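Local atomic coordinates of diguanylate cyclase/phosphodiesterase-domain containing protein (Thermotoga maritima MSB8, PDB entry 6KHU), a protein that is a putative diguanylate cyclase of the GGDEF family, whose departure from the signature motif leaves synthesis of cyclic di-GMP uncertain. Residues 5-8 and 9-13; 109-112 and 113-117. All blocks are in the same frame, centred on the assembly; numbering follows the deposited sequence.

Contact 1: residues 5-8 and 9-13; sequences RVYA and KDHFL
Tyr7 and His11 meet as a T-shaped aromatic pair where a short strand turns into a helix. The edge of the tyrosine ring points at the face of the imidazole. Tyr7 CD1 stands over the centre of the His11 ring and lies 3.5 Å from His11 CE1. The ring centroids are 4.7 Å apart and the planes are inclined at 64°. The His11 torsion explains the approach: CG is anti to the backbone N (chi1 -168°), which lays the imidazole back along the incoming chain.

The hydrogen bond across the junction is a backbone one. Phe12 N donates to Ala8 O over 2.7 Å, and the N-H points almost straight at the oxygen (174°). Ala8 is the N-cap residue, so this i to i+4 bond opens the helix. The next, Leu13 N to Lys9 O, follows at 2.9 Å. The arrangement is consistent with the segment that leads into the first helix of GGDEF domains.

A second hydrogen bond lies within residues 5-8. Arg5 NH1 donates to Tyr7 OH at 3.1 Å, and the hydroxyl lies nearly in the guanidinium plane. Arg5 CG also rests over one face of the Tyr7 ring, toward its rim. The arginine thus meets both hydroxyl and face, while His11 takes the edge.

The apolar part is small. Tyr7 CB touches Phe12 CB at 3.9 Å, and the phenylalanine ring then leads away from the turn.

The short, weakly bonded strand 7-8 is outermost within this chain and runs parallel to 65-68, with Tyr7 bonded through its backbone to Val66 and Arg68. Helix 9-26 starts directly from it. Phe12 carries the helix onto the sheet by meeting the ring of Phe77 on strand 73-79, and Lys9 makes a cation-pi contact with Tyr69.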
loop_
_atom_site.group_PDB
_atom_site.type_symbol
_atom_site.label_atom_id
_atom_site.label_comp_id
_atom_site.label_asym_id
_atom_site.label_seq_id
_atom_site.Cartn_x
_atom_site.Cartn_y
_atom_site.Cartn_z
ATOM N N ARG A 5 -11.627 -8.050 -1.527
ATOM C CA ARG A 5 -11.858 -7.240 -0.338
ATOM C C ARG A 5 -10.858 -6.091 -0.216
ATOM O O ARG A 5 -9.648 -6.288 -0.354
ATOM C CB ARG A 5 -11.789 -8.123 0.904
ATOM C CG ARG A 5 -12.341 -7.440 2.110
ATOM C CD ARG A 5 -12.359 -8.300 3.363
ATOM N NE ARG A 5 -12.966 -9.607 3.150
ATOM C CZ ARG A 5 -12.383 -10.755 3.477
ATOM N NH1 ARG A 5 -11.176 -10.748 4.036
ATOM N NH2 ARG A 5 -13.006 -11.907 3.251
ATOM N N VAL A 6 -11.375 -4.892 0.044
ATOM C CA VAL A 6 -10.584 -3.705 0.362
ATOM C C VAL A 6 -11.051 -3.199 1.718
ATOM O O VAL A 6 -12.251 -2.994 1.922
ATOM C CB VAL A 6 -10.739 -2.600 -0.705
ATOM C CG1 VAL A 6 -10.116 -1.282 -0.225
ATOM C CG2 VAL A 6 -10.144 -3.023 -2.044
ATOM N N TYR A 7 -10.110 -2.959 2.625
ATOM C CA TYR A 7 -10.431 -2.627 4.009
ATOM C C TYR A 7 -10.539 -1.121 4.238
ATOM O O TYR A 7 -9.753 -0.335 3.697
ATOM C CB TYR A 7 -9.372 -3.218 4.953
ATOM C CG TYR A 7 -9.238 -4.736 4.859
ATOM C CD1 TYR A 7 -10.145 -5.579 5.496
ATOM C CD2 TYR A 7 -8.205 -5.317 4.138
ATOM C CE1 TYR A 7 -10.021 -6.957 5.414
ATOM C CE2 TYR A 7 -8.069 -6.680 4.053
ATOM C CZ TYR A 7 -8.978 -7.497 4.688
ATOM O OH TYR A 7 -8.830 -8.846 4.583
ATOM N N ALA A 8 -11.521 -0.727 5.050
ATOM C CA ALA A 8 -11.602 0.643 5.532
ATOM C C ALA A 8 -10.359 0.991 6.346
ATOM O O ALA A 8 -9.652 0.113 6.850
ATOM C CB ALA A 8 -12.849 0.837 6.399
ATOM N N LYS A 9 -10.114 2.295 6.499
ATOM C CA LYS A 9 -8.869 2.770 7.102
ATOM C C LYS A 9 -8.564 2.088 8.432
ATOM O O LYS A 9 -7.480 1.524 8.622
ATOM C CB LYS A 9 -8.925 4.281 7.300
ATOM C CG LYS A 9 -7.655 4.855 7.914
ATOM C CD LYS A 9 -7.867 6.309 8.341
ATOM C CE LYS A 9 -6.551 7.006 8.647
ATOM N NZ LYS A 9 -6.808 8.367 9.157
ATOM N N ASP A 10 -9.504 2.152 9.380
ATOM C CA ASP A 10 -9.214 1.653 10.722
ATOM C C ASP A 10 -9.133 0.134 10.739
ATOM O O ASP A 10 -8.321 -0.436 11.475
ATOM C CB ASP A 10 -10.259 2.146 11.713
ATOM C CG ASP A 10 -10.108 3.626 12.022
ATOM O OD1 ASP A 10 -9.162 4.252 11.498
ATOM O OD2 ASP A 10 -10.928 4.165 12.795
ATOM N N HIS A 11 -9.965 -0.534 9.937
ATOM C CA HIS A 11 -9.842 -1.978 9.777
ATOM C C HIS A 11 -8.459 -2.332 9.235
ATOM O O HIS A 11 -7.750 -3.171 9.803
ATOM C CB HIS A 11 -10.959 -2.486 8.846
ATOM C CG HIS A 11 -11.119 -3.976 8.827
ATOM N ND1 HIS A 11 -12.196 -4.601 8.236
ATOM C CD2 HIS A 11 -10.335 -4.969 9.312
ATOM C CE1 HIS A 11 -12.077 -5.910 8.364
ATOM N NE2 HIS A 11 -10.949 -6.161 9.006
ATOM N N PHE A 12 -8.053 -1.665 8.150
ATOM C CA PHE A 12 -6.734 -1.866 7.559
ATOM C C PHE A 12 -5.623 -1.684 8.588
ATOM O O PHE A 12 -4.696 -2.503 8.679
ATOM C CB PHE A 12 -6.531 -0.891 6.395
ATOM C CG PHE A 12 -5.130 -0.900 5.851
ATOM C CD1 PHE A 12 -4.740 -1.864 4.945
ATOM C CD2 PHE A 12 -4.192 0.032 6.281
ATOM C CE1 PHE A 12 -3.437 -1.900 4.462
ATOM C CE2 PHE A 12 -2.892 0.006 5.804
ATOM C CZ PHE A 12 -2.514 -0.966 4.893
ATOM N N LEU A 13 -5.681 -0.591 9.347
ATOM C CA LEU A 13 -4.599 -0.284 10.268
ATOM C C LEU A 13 -4.528 -1.304 11.396
ATOM O O LEU A 13 -3.431 -1.616 11.874
ATOM C CB LEU A 13 -4.771 1.132 10.826
ATOM C CG LEU A 13 -4.427 2.285 9.869
ATOM C CD1 LEU A 13 -4.924 3.617 10.435
ATOM C CD2 LEU A 13 -2.932 2.355 9.602
#

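Contact 2: residues 109-112 and 113-117; sequences YKSY and PEDFM
Asp115 folds back on Ser111 through two hydrogen bonds. Asp115 N donates to Ser111 O at 2.8 Å, an i to i+4 bond that defines an alpha-turn. The turn holds a cis proline and lies between strand 105-112 and helix 119-130. In return Ser111 N donates to Asp115 OD2, also at 2.8 Å, on the anti side and 26° out of the carboxylate plane. With CG beside its own backbone N (chi1 -68°), the aspartate side chain reaches back to the strand.

Two waters add bridges. One donates to both Tyr109 O and Asp115 OD2. The other accepts from Lys110 NZ and donates to Asp115 O.

Apolar contacts centre on Tyr112. Pro113 CB sits 3.8 Å above the centre of the tyrosine ring in a CH-pi contact. Tyr112 CB in turn lies off-centre over the Phe116 ring, 3.6 Å from Phe116 CZ. Selenomethionine Met117 brings CG to 3.5 Å from Tyr112 CE1. Beyond the turn, Tyr112 meets the rings of His20 and Tyr30.

Asp115 OD2 thus receives a backbone N-H and a water, while OD1 forms a salt bridge with Lys83. These three partners would be expected to stabilise the carboxylate as an anion.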
loop_
_atom_site.group_PDB
_atom_site.type_symbol
_atom_site.label_atom_id
_atom_site.label_comp_id
_atom_site.label_asym_id
_atom_site.label_seq_id
_atom_site.Cartn_x
_atom_site.Cartn_y
_atom_site.Cartn_z
ATOM N N TYR A 109 7.029 3.927 -0.291
ATOM C CA TYR A 109 7.000 2.691 0.481
ATOM C C TYR A 109 8.013 2.741 1.620
ATOM O O TYR A 109 9.012 3.462 1.554
ATOM C CB TYR A 109 7.245 1.450 -0.409
ATOM C CG TYR A 109 8.633 1.351 -1.006
ATOM C CD1 TYR A 109 9.689 0.829 -0.276
ATOM C CD2 TYR A 109 8.880 1.768 -2.311
ATOM C CE1 TYR A 109 10.959 0.732 -0.818
ATOM C CE2 TYR A 109 10.150 1.675 -2.865
ATOM C CZ TYR A 109 11.181 1.155 -2.109
ATOM O OH TYR A 109 12.443 1.053 -2.648
ATOM N N LYS A 110 7.733 1.960 2.668
ATOM C CA LYS A 110 8.619 1.795 3.816
ATOM C C LYS A 110 8.708 0.307 4.117
ATOM O O LYS A 110 7.674 -0.356 4.236
ATOM C CB LYS A 110 8.097 2.545 5.040
ATOM C CG LYS A 110 8.157 4.053 4.937
ATOM C CD LYS A 110 9.542 4.565 5.244
ATOM C CE LYS A 110 9.628 6.079 5.066
ATOM N NZ LYS A 110 10.953 6.585 5.527
ATOM N N SER A 111 9.925 -0.226 4.215
ATOM C CA SER A 111 10.127 -1.646 4.488
ATOM C C SER A 111 10.528 -1.850 5.943
ATOM O O SER A 111 11.382 -1.127 6.469
ATOM C CB SER A 111 11.197 -2.242 3.568
ATOM O OG SER A 111 10.807 -2.134 2.212
ATOM N N TYR A 112 9.907 -2.822 6.586
ATOM C CA TYR A 112 10.298 -3.214 7.925
ATOM C C TYR A 112 11.216 -4.421 7.830
ATOM O O TYR A 112 10.927 -5.346 7.072
ATOM C CB TYR A 112 9.067 -3.577 8.767
ATOM C CG TYR A 112 9.397 -4.185 10.123
ATOM C CD1 TYR A 112 9.634 -3.372 11.218
ATOM C CD2 TYR A 112 9.471 -5.574 10.305
ATOM C CE1 TYR A 112 9.944 -3.898 12.463
ATOM C CE2 TYR A 112 9.775 -6.122 11.569
ATOM C CZ TYR A 112 10.017 -5.263 12.639
ATOM O OH TYR A 112 10.324 -5.749 13.891
ATOM N N PRO A 113 12.321 -4.491 8.581
ATOM C CA PRO A 113 12.806 -3.534 9.585
ATOM C C PRO A 113 13.844 -2.513 9.102
ATOM O O PRO A 113 14.275 -1.681 9.915
ATOM C CB PRO A 113 13.454 -4.452 10.626
ATOM C CG PRO A 113 14.053 -5.565 9.768
ATOM C CD PRO A 113 13.091 -5.755 8.612
ATOM N N GLU A 114 14.240 -2.552 7.824
ATOM C CA GLU A 114 15.405 -1.767 7.412
ATOM C C GLU A 114 15.089 -0.279 7.336
ATOM O O GLU A 114 15.935 0.559 7.669
ATOM C CB GLU A 114 15.938 -2.272 6.072
ATOM C CG GLU A 114 16.840 -3.496 6.202
ATOM C CD GLU A 114 18.094 -3.420 5.331
ATOM O OE1 GLU A 114 17.976 -3.597 4.094
ATOM O OE2 GLU A 114 19.197 -3.198 5.889
ATOM N N ASP A 115 13.883 0.078 6.894
ATOM C CA ASP A 115 13.514 1.485 6.851
ATOM C C ASP A 115 12.991 1.982 8.195
ATOM O O ASP A 115 13.092 3.176 8.479
ATOM C CB ASP A 115 12.446 1.736 5.773
ATOM C CG ASP A 115 12.966 1.535 4.356
ATOM O OD1 ASP A 115 14.190 1.690 4.124
ATOM O OD2 ASP A 115 12.138 1.230 3.471
ATOM N N PHE A 116 12.421 1.101 9.019
ATOM C CA PHE A 116 11.740 1.538 10.234
ATOM C C PHE A 116 11.495 0.348 11.140
ATOM O O PHE A 116 11.465 -0.803 10.696
ATOM C CB PHE A 116 10.395 2.220 9.928
ATOM C CG PHE A 116 9.276 1.255 9.541
ATOM C CD1 PHE A 116 9.100 0.866 8.207
ATOM C CD2 PHE A 116 8.395 0.769 10.491
ATOM C CE1 PHE A 116 8.080 0.004 7.833
ATOM C CE2 PHE A 116 7.366 -0.110 10.139
ATOM C CZ PHE A 116 7.203 -0.498 8.803
HETATM N N MSE A 117 11.263 0.649 12.411
HETATM C CA MSE A 117 10.754 -0.353 13.331
HETATM C C MSE A 117 9.636 0.209 14.187
HETATM O O MSE A 117 8.935 -0.523 14.892
HETATM C CB MSE A 117 11.889 -0.878 14.182
HETATM C CG MSE A 117 12.686 -1.906 13.405
HETATM SE SE MSE A 117 14.262 -2.418 14.370
HETATM C CE MSE A 117 13.427 -3.836 15.454
HETATM O O HOH W 1 11.802 3.420 1.764
HETATM O O HOH W 2 12.860 5.376 7.089
#

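Overall arrangement
Both contacts are local turns at ends of strands in one mixed sheet. Strands 7-8 and 105-112 are outermost within the chain, so the contacts mark opposite edges. Their centres are about 20 Å apart and their nearest atoms about 10 Å. Contact 1 borders the hairpin of strands 65-68 and 73-79, whose turn carries the signature motif in GGDEF domains; the motif is degenerate here. Contact 2 lies across the sheet from that hairpin. Helix 9-26 links them: contact 1 opens it, and its later residue His20 packs against Tyr112 and Phe116 of contact 2. The side chain of Phe116 is about 9 Å from a bound zinc ion, which by itself marks no active site.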